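CmeC (Campylobacter jejuni, PDB 4MT4) forms a trimeric outer membrane channel of the outer membrane factor family, through which drugs and other compounds are probably expelled from the cell. Local coordinates at residues B[5-10]-B[281-286]; B[273-278]-B[356-361]. All blocks are in the same frame, centred on the assembly; numbering follows the deposited sequence.

Contact 1: residues B[5-10]-B[281-286]; sequences PNLNIP and KLTQQN
Asn-286 ND2 is gripped by one hydrogen bond across the segments: it gives an N-H to Pro-5 O at 3.0 Å, nearly straight at 165°, and the acceptor lies almost in the plane of the amide. On the other end OD1 takes a hydrogen bond from Lys-351 NZ of helix 339-405, and the positive charge of Lys-351 may polarise the amide and strengthen the ND2 donor. CG of Asn-286 stands anti to the backbone N (chi1 -178°), which sends the amide off the helix toward the extended segment 5-10. Pro-5 meets it tip to tip, ring atom CG 3.2 Å from Asn-286 OD1. Two residues on, Leu-7 points toward the helix and forks: CD1 sits over the flat face of the Asn-286 amide, 3.9 Å from its CG, and 4.2 Å from Leu-282 CG. The Leu-7 side chain runs across that of Thr-283 at about a right angle, and its CD2 rests 3.6 Å from Thr-283 CG2. Thr-283 OG1 is hydrogen-bonded to Ser-139 OG on helix 129-195. Ile-9 and Leu-282 lie alongside each other, pointing opposite ways, with Ile-9 CG1 4.1 Å from Leu-282 CD2. Leu-7 and Ile-9 turned to the helix, Pro-5 set beside it and Asn-6 pointing away make an extended chain laid on a helical surface, here the N-terminal segment of an outer membrane factor running along the outside of its alpha-helical barrel.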
ATOM      1  N   PRO B   5     -28.583   9.969 -13.343  1.00 44.93           N
ATOM      2  CA  PRO B   5     -29.575  10.026 -12.268  1.00 50.91           C
ATOM      3  C   PRO B   5     -29.321  11.202 -11.333  1.00 45.14           C
ATOM      4  O   PRO B   5     -28.203  11.717 -11.296  1.00 45.84           O
ATOM      5  CB  PRO B   5     -29.376   8.694 -11.542  1.00 35.91           C
ATOM      6  CG  PRO B   5     -27.934   8.367 -11.772  1.00 39.70           C
ATOM      7  CD  PRO B   5     -27.628   8.861 -13.162  1.00 39.76           C
ATOM      8  N   ASN B   6     -30.348  11.622 -10.600  1.00 53.87           N
ATOM      9  CA  ASN B   6     -30.188  12.670  -9.598  1.00 58.53           C
ATOM     10  C   ASN B   6     -29.266  12.212  -8.474  1.00 46.85           C
ATOM     11  O   ASN B   6     -29.453  11.135  -7.907  1.00 57.48           O
ATOM     12  CB  ASN B   6     -31.545  13.086  -9.026  1.00 54.98           C
ATOM     13  CG  ASN B   6     -32.411  13.804 -10.042  1.00 65.54           C
ATOM     14  OD1 ASN B   6     -31.910  14.356 -11.021  1.00 72.52           O
ATOM     15  ND2 ASN B   6     -33.720  13.806  -9.812  1.00 80.63           N
ATOM     16  N   LEU B   7     -28.266  13.028  -8.159  1.00 54.09           N
ATOM     17  CA  LEU B   7     -27.329  12.694  -7.094  1.00 67.19           C
ATOM     18  C   LEU B   7     -27.889  13.119  -5.744  1.00 55.18           C
ATOM     19  O   LEU B   7     -28.041  14.310  -5.469  1.00 59.89           O
ATOM     20  CB  LEU B   7     -25.973  13.354  -7.342  1.00 51.31           C
ATOM     21  CG  LEU B   7     -24.848  12.910  -6.407  1.00 56.16           C
ATOM     22  CD1 LEU B   7     -24.613  11.411  -6.520  1.00 54.56           C
ATOM     23  CD2 LEU B   7     -23.580  13.678  -6.718  1.00 53.23           C
ATOM     24  N   ASN B   8     -28.197  12.135  -4.905  1.00 63.00           N
ATOM     25  CA  ASN B   8     -28.810  12.396  -3.607  1.00 79.50           C
ATOM     26  C   ASN B   8     -27.893  12.047  -2.442  1.00 76.84           C
ATOM     27  O   ASN B   8     -27.940  10.937  -1.910  1.00 83.92           O
ATOM     28  CB  ASN B   8     -30.124  11.624  -3.482  1.00 75.61           C
ATOM     29  CG  ASN B   8     -31.140  12.034  -4.527  1.00 92.59           C
ATOM     30  OD1 ASN B   8     -31.651  11.200  -5.274  1.00 83.92           O
ATOM     31  ND2 ASN B   8     -31.435  13.328  -4.590  1.00 88.95           N
ATOM     32  N   ILE B   9     -27.061  13.002  -2.045  1.00 77.11           N
ATOM     33  CA  ILE B   9     -26.201  12.824  -0.887  1.00 75.32           C
ATOM     34  C   ILE B   9     -26.957  13.178   0.387  1.00 67.96           C
ATOM     35  O   ILE B   9     -27.363  14.325   0.571  1.00 63.64           O
ATOM     36  CB  ILE B   9     -24.931  13.687  -0.980  1.00 63.57           C
ATOM     37  CG1 ILE B   9     -24.165  13.372  -2.265  1.00 73.34           C
ATOM     38  CG2 ILE B   9     -24.046  13.464   0.239  1.00 71.98           C
ATOM     39  CD1 ILE B   9     -24.040  14.554  -3.198  1.00 70.94           C
ATOM     40  N   PRO B  10     -27.150  12.190   1.272  1.00 89.71           N
ATOM     41  CA  PRO B  10     -27.832  12.424   2.548  1.00 89.86           C
ATOM     42  C   PRO B  10     -27.053  13.390   3.432  1.00 78.96           C
ATOM     43  O   PRO B  10     -25.822  13.398   3.398  1.00 74.61           O
ATOM     44  CB  PRO B  10     -27.894  11.029   3.177  1.00 77.97           C
ATOM     45  CG  PRO B  10     -26.766  10.284   2.546  1.00 79.55           C
ATOM     46  CD  PRO B  10     -26.693  10.797   1.139  1.00 90.74           C
ATOM     47  N   LYS B 281     -15.522  12.724  -6.647  1.00 43.90           N
ATOM     48  CA  LYS B 281     -15.323  11.410  -7.242  1.00 49.67           C
ATOM     49  C   LYS B 281     -16.633  10.631  -7.274  1.00 51.05           C
ATOM     50  O   LYS B 281     -16.807   9.721  -8.085  1.00 43.49           O
ATOM     51  CB  LYS B 281     -14.253  10.633  -6.479  1.00 41.11           C
ATOM     52  CG  LYS B 281     -12.854  11.197  -6.665  1.00 50.71           C
ATOM     53  CD  LYS B 281     -11.826  10.429  -5.860  1.00 45.73           C
ATOM     54  CE  LYS B 281     -10.443  11.046  -6.003  1.00 51.60           C
ATOM     55  NZ  LYS B 281      -9.406  10.288  -5.248  1.00 61.37           N
ATOM     56  N   LEU B 282     -17.557  11.005  -6.395  1.00 48.17           N
ATOM     57  CA  LEU B 282     -18.873  10.378  -6.356  1.00 40.23           C
ATOM     58  C   LEU B 282     -19.760  10.891  -7.489  1.00 44.99           C
ATOM     59  O   LEU B 282     -20.441  10.108  -8.152  1.00 41.19           O
ATOM     60  CB  LEU B 282     -19.546  10.621  -5.005  1.00 41.10           C
ATOM     61  CG  LEU B 282     -21.004  10.176  -4.866  1.00 42.15           C
ATOM     62  CD1 LEU B 282     -21.158   8.691  -5.174  1.00 35.63           C
ATOM     63  CD2 LEU B 282     -21.532  10.500  -3.479  1.00 45.62           C
ATOM     64  N   THR B 283     -19.748  12.204  -7.716  1.00 37.32           N
ATOM     65  CA  THR B 283     -20.517  12.794  -8.814  1.00 53.87           C
ATOM     66  C   THR B 283     -19.945  12.358 -10.153  1.00 40.82           C
ATOM     67  O   THR B 283     -20.660  12.268 -11.148  1.00 43.66           O
ATOM     68  CB  THR B 283     -20.524  14.335  -8.771  1.00 48.07           C
ATOM     69  OG1 THR B 283     -19.508  14.841  -9.646  1.00 69.72           O
ATOM     70  CG2 THR B 283     -20.270  14.839  -7.363  1.00 28.20           C
ATOM     71  N   GLN B 284     -18.642  12.099 -10.165  1.00 42.80           N
ATOM     72  CA  GLN B 284     -17.964  11.633 -11.366  1.00 45.73           C
ATOM     73  C   GLN B 284     -18.523  10.286 -11.805  1.00 41.72           C
ATOM     74  O   GLN B 284     -18.854  10.089 -12.972  1.00 42.65           O
ATOM     75  CB  GLN B 284     -16.459  11.527 -11.127  1.00 37.20           C
ATOM     76  CG  GLN B 284     -15.696  10.912 -12.286  1.00 29.80           C
ATOM     77  CD  GLN B 284     -14.206  10.827 -12.023  1.00 49.89           C
ATOM     78  OE1 GLN B 284     -13.773  10.668 -10.881  1.00 49.23           O
ATOM     79  NE2 GLN B 284     -13.412  10.934 -13.081  1.00 42.13           N
ATOM     80  N   GLN B 285     -18.632   9.365 -10.853  1.00 44.64           N
ATOM     81  CA  GLN B 285     -19.176   8.038 -11.119  1.00 39.08           C
ATOM     82  C   GLN B 285     -20.663   8.112 -11.447  1.00 50.34           C
ATOM     83  O   GLN B 285     -21.179   7.303 -12.218  1.00 44.94           O
ATOM     84  CB  GLN B 285     -18.945   7.113  -9.922  1.00 38.85           C
ATOM     85  CG  GLN B 285     -17.477   6.845  -9.624  1.00 42.79           C
ATOM     86  CD  GLN B 285     -16.769   6.167 -10.781  1.00 45.37           C
ATOM     87  OE1 GLN B 285     -17.304   5.246 -11.397  1.00 52.98           O
ATOM     88  NE2 GLN B 285     -15.562   6.629 -11.088  1.00 47.93           N
ATOM     89  N   ASN B 286     -21.347   9.090 -10.861  1.00 42.74           N
ATOM     90  CA  ASN B 286     -22.769   9.284 -11.108  1.00 42.31           C
ATOM     91  C   ASN B 286     -23.029   9.702 -12.551  1.00 39.89           C
ATOM     92  O   ASN B 286     -24.006   9.276 -13.165  1.00 42.25           O
ATOM     93  CB  ASN B 286     -23.337  10.327 -10.144  1.00 44.26           C
ATOM     94  CG  ASN B 286     -24.829  10.529 -10.317  1.00 39.30           C
ATOM     95  OD1 ASN B 286     -25.630   9.677  -9.931  1.00 41.11           O
ATOM     96  ND2 ASN B 286     -25.210  11.663 -10.891  1.00 33.34           N
TER

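Contact 2: residues B[273-278]-B[356-361]; sequences PDIGSS and VNYQNT
Helices 273-278 and 356-361 run antiparallel, their local axes 9.4 Å apart at 168°, and the backbones come nearest where Ser-278 CA lies 5.3 Å from Tyr-358 CA. This is consistent with the small side chain of Ser-278 at this point: its OG, anti to the backbone N (chi1 -166°), reaches across to within 3.1 Å of Tyr-358 CA. Thr-361 faces the same spot. Its OG1 turns back beside its own backbone N (chi1 -56°) and donates to Asn-357 O at 2.7 Å, from above the carbonyl plane; that oxygen also accepts the helical N-H of Thr-361. The pairing belongs to the helical barrel of the outer membrane factor fold, where the shorter helix 273-293 packs against the long helix 339-405, and Asn-357 also packs on Leu-62 of the second subunit. With its hydroxyl turned that way, Thr-361 sends CG2 toward the first helix, 3.6 Å from Asp-274 OD2. One water donates to both Asp-274 OD2 and Thr-361 O, linking the two helices; Asp-274 OD2 is also salt-bridged to Arg-272 NH2. Tyr-358 lies aslant to Ile-275: ring atom CE1 is 4.2 Å from Ile-275 CG2, and Ile-275 O lies at the ring edge, near its plane.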
ATOM      1  N   PRO B 273     -10.409  19.008   2.609  1.00 51.31           N
ATOM      2  CA  PRO B 273     -10.140  18.720   1.195  1.00 50.67           C
ATOM      3  C   PRO B 273     -10.466  17.279   0.800  1.00 45.03           C
ATOM      4  O   PRO B 273     -10.927  17.042  -0.315  1.00 45.44           O
ATOM      5  CB  PRO B 273      -8.636  18.988   1.063  1.00 48.29           C
ATOM      6  CG  PRO B 273      -8.312  19.912   2.182  1.00 63.64           C
ATOM      7  CD  PRO B 273      -9.211  19.507   3.307  1.00 38.06           C
ATOM      8  N   ASP B 274     -10.237  16.336   1.709  1.00 41.93           N
ATOM      9  CA  ASP B 274     -10.448  14.924   1.410  1.00 40.97           C
ATOM     10  C   ASP B 274     -11.933  14.602   1.280  1.00 47.26           C
ATOM     11  O   ASP B 274     -12.315  13.710   0.522  1.00 47.07           O
ATOM     12  CB  ASP B 274      -9.801  14.040   2.479  1.00 28.07           C
ATOM     13  CG  ASP B 274     -10.357  14.290   3.864  1.00 56.81           C
ATOM     14  OD1 ASP B 274     -10.820  15.419   4.132  1.00 49.77           O
ATOM     15  OD2 ASP B 274     -10.324  13.352   4.688  1.00 43.22           O
ATOM     16  N   ILE B 275     -12.767  15.330   2.016  1.00 39.02           N
ATOM     17  CA  ILE B 275     -14.210  15.154   1.926  1.00 47.26           C
ATOM     18  C   ILE B 275     -14.723  15.694   0.594  1.00 40.32           C
ATOM     19  O   ILE B 275     -15.573  15.077  -0.053  1.00 42.45           O
ATOM     20  CB  ILE B 275     -14.947  15.853   3.087  1.00 44.06           C
ATOM     21  CG1 ILE B 275     -14.543  15.230   4.427  1.00 50.96           C
ATOM     22  CG2 ILE B 275     -16.454  15.763   2.899  1.00 41.22           C
ATOM     23  CD1 ILE B 275     -15.290  15.795   5.620  1.00 40.28           C
ATOM     24  N   GLY B 276     -14.193  16.844   0.186  1.00 44.66           N
ATOM     25  CA  GLY B 276     -14.555  17.440  -1.087  1.00 40.02           C
ATOM     26  C   GLY B 276     -14.112  16.585  -2.257  1.00 48.16           C
ATOM     27  O   GLY B 276     -14.850  16.405  -3.224  1.00 46.71           O
ATOM     28  N   SER B 277     -12.896  16.058  -2.167  1.00 43.13           N
ATOM     29  CA  SER B 277     -12.363  15.158  -3.184  1.00 45.19           C
ATOM     30  C   SER B 277     -13.222  13.909  -3.310  1.00 46.02           C
ATOM     31  O   SER B 277     -13.544  13.471  -4.415  1.00 43.32           O
ATOM     32  CB  SER B 277     -10.923  14.765  -2.853  1.00 45.03           C
ATOM     33  OG  SER B 277     -10.493  13.682  -3.662  1.00 41.49           O
ATOM     34  N   SER B 278     -13.583  13.338  -2.168  1.00 41.23           N
ATOM     35  CA  SER B 278     -14.399  12.135  -2.143  1.00 37.74           C
ATOM     36  C   SER B 278     -15.788  12.420  -2.710  1.00 50.92           C
ATOM     37  O   SER B 278     -16.407  11.555  -3.331  1.00 35.96           O
ATOM     38  CB  SER B 278     -14.497  11.592  -0.718  1.00 45.22           C
ATOM     39  OG  SER B 278     -15.013  10.276  -0.704  1.00 58.29           O
ATOM     40  N   VAL B 356     -19.608   4.538  -0.892  1.00 39.06           N
ATOM     41  CA  VAL B 356     -19.068   3.885   0.293  1.00 39.55           C
ATOM     42  C   VAL B 356     -17.729   4.510   0.679  1.00 47.44           C
ATOM     43  O   VAL B 356     -17.427   4.677   1.861  1.00 50.80           O
ATOM     44  CB  VAL B 356     -18.899   2.366   0.074  1.00 42.12           C
ATOM     45  CG1 VAL B 356     -18.207   1.724   1.260  1.00 40.95           C
ATOM     46  CG2 VAL B 356     -20.251   1.717  -0.163  1.00 37.12           C
ATOM     47  N   ASN B 357     -16.938   4.864  -0.330  1.00 36.83           N
ATOM     48  CA  ASN B 357     -15.687   5.578  -0.106  1.00 40.84           C
ATOM     49  C   ASN B 357     -15.941   6.931   0.547  1.00 49.34           C
ATOM     50  O   ASN B 357     -15.165   7.382   1.389  1.00 45.01           O
ATOM     51  CB  ASN B 357     -14.923   5.765  -1.419  1.00 37.32           C
ATOM     52  CG  ASN B 357     -14.297   4.477  -1.918  1.00 42.49           C
ATOM     53  OD1 ASN B 357     -14.145   3.515  -1.164  1.00 44.94           O
ATOM     54  ND2 ASN B 357     -13.917   4.457  -3.190  1.00 41.99           N
ATOM     55  N   TYR B 358     -17.039   7.573   0.154  1.00 44.66           N
ATOM     56  CA  TYR B 358     -17.422   8.858   0.728  1.00 48.35           C
ATOM     57  C   TYR B 358     -17.798   8.715   2.197  1.00 49.44           C
ATOM     58  O   TYR B 358     -17.351   9.495   3.039  1.00 49.71           O
ATOM     59  CB  TYR B 358     -18.588   9.470  -0.050  1.00 39.95           C
ATOM     60  CG  TYR B 358     -19.121  10.751   0.557  1.00 43.48           C
ATOM     61  CD1 TYR B 358     -18.524  11.974   0.281  1.00 50.26           C
ATOM     62  CD2 TYR B 358     -20.219  10.736   1.408  1.00 48.58           C
ATOM     63  CE1 TYR B 358     -19.005  13.146   0.834  1.00 54.71           C
ATOM     64  CE2 TYR B 358     -20.707  11.900   1.967  1.00 44.25           C
ATOM     65  CZ  TYR B 358     -20.098  13.102   1.676  1.00 61.15           C
ATOM     66  OH  TYR B 358     -20.584  14.264   2.232  1.00 51.60           O
ATOM     67  N   GLN B 359     -18.633   7.721   2.487  1.00 50.77           N
ATOM     68  CA  GLN B 359     -19.057   7.429   3.850  1.00 49.53           C
ATOM     69  C   GLN B 359     -17.847   7.182   4.747  1.00 51.46           C
ATOM     70  O   GLN B 359     -17.752   7.728   5.844  1.00 46.88           O
ATOM     71  CB  GLN B 359     -19.986   6.213   3.872  1.00 45.06           C
ATOM     72  CG  GLN B 359     -21.254   6.364   3.037  1.00 59.62           C
ATOM     73  CD  GLN B 359     -22.407   6.968   3.815  1.00 77.47           C
ATOM     74  OE1 GLN B 359     -22.317   8.092   4.308  1.00 86.60           O
ATOM     75  NE2 GLN B 359     -23.498   6.220   3.934  1.00 65.04           N
ATOM     76  N   ASN B 360     -16.919   6.366   4.257  1.00 44.58           N
ATOM     77  CA  ASN B 360     -15.726   6.003   5.012  1.00 50.20           C
ATOM     78  C   ASN B 360     -14.818   7.203   5.270  1.00 52.59           C
ATOM     79  O   ASN B 360     -14.182   7.295   6.320  1.00 53.44           O
ATOM     80  CB  ASN B 360     -14.950   4.905   4.279  1.00 54.65           C
ATOM     81  CG  ASN B 360     -13.913   4.234   5.161  1.00 61.17           C
ATOM     82  OD1 ASN B 360     -14.231   3.333   5.937  1.00 54.50           O
ATOM     83  ND2 ASN B 360     -12.663   4.667   5.040  1.00 64.28           N
ATOM     84  N   THR B 361     -14.761   8.118   4.308  1.00 46.36           N
ATOM     85  CA  THR B 361     -13.993   9.348   4.460  1.00 54.79           C
ATOM     86  C   THR B 361     -14.632  10.236   5.524  1.00 52.13           C
ATOM     87  O   THR B 361     -13.938  10.898   6.295  1.00 46.81           O
ATOM     88  CB  THR B 361     -13.892  10.128   3.132  1.00 37.93           C
ATOM     89  OG1 THR B 361     -13.333   9.282   2.120  1.00 51.28           O
ATOM     90  CG2 THR B 361     -13.012  11.361   3.296  1.00 36.63           C
TER
HETATM   91  O   HOH W   1     -11.014  10.923   5.935  1.00 45.10           O

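Helix 273-293 is common to both contacts, whose centres lie 12 Å apart: contact 2 uses its first turns, contact 1 the turns that follow. Along the chain the segments alternate, 5-10, 273-278, 281-286, then 356-361. The two contacts touch where Ile-9 CG2 packs on Tyr-358 CE2 at 4.1 Å, so the N-terminal segment covers helix 273-293 in contact 1 and also reaches the helix 339-405 side of contact 2. Phe-355 of that long helix likewise touches Pro-10 and Leu-282 of contact 1. Contact 2 thus pairs two helices of the barrel wall, and contact 1 lays the N-terminal chain over them, joining the start of the protein to its second half.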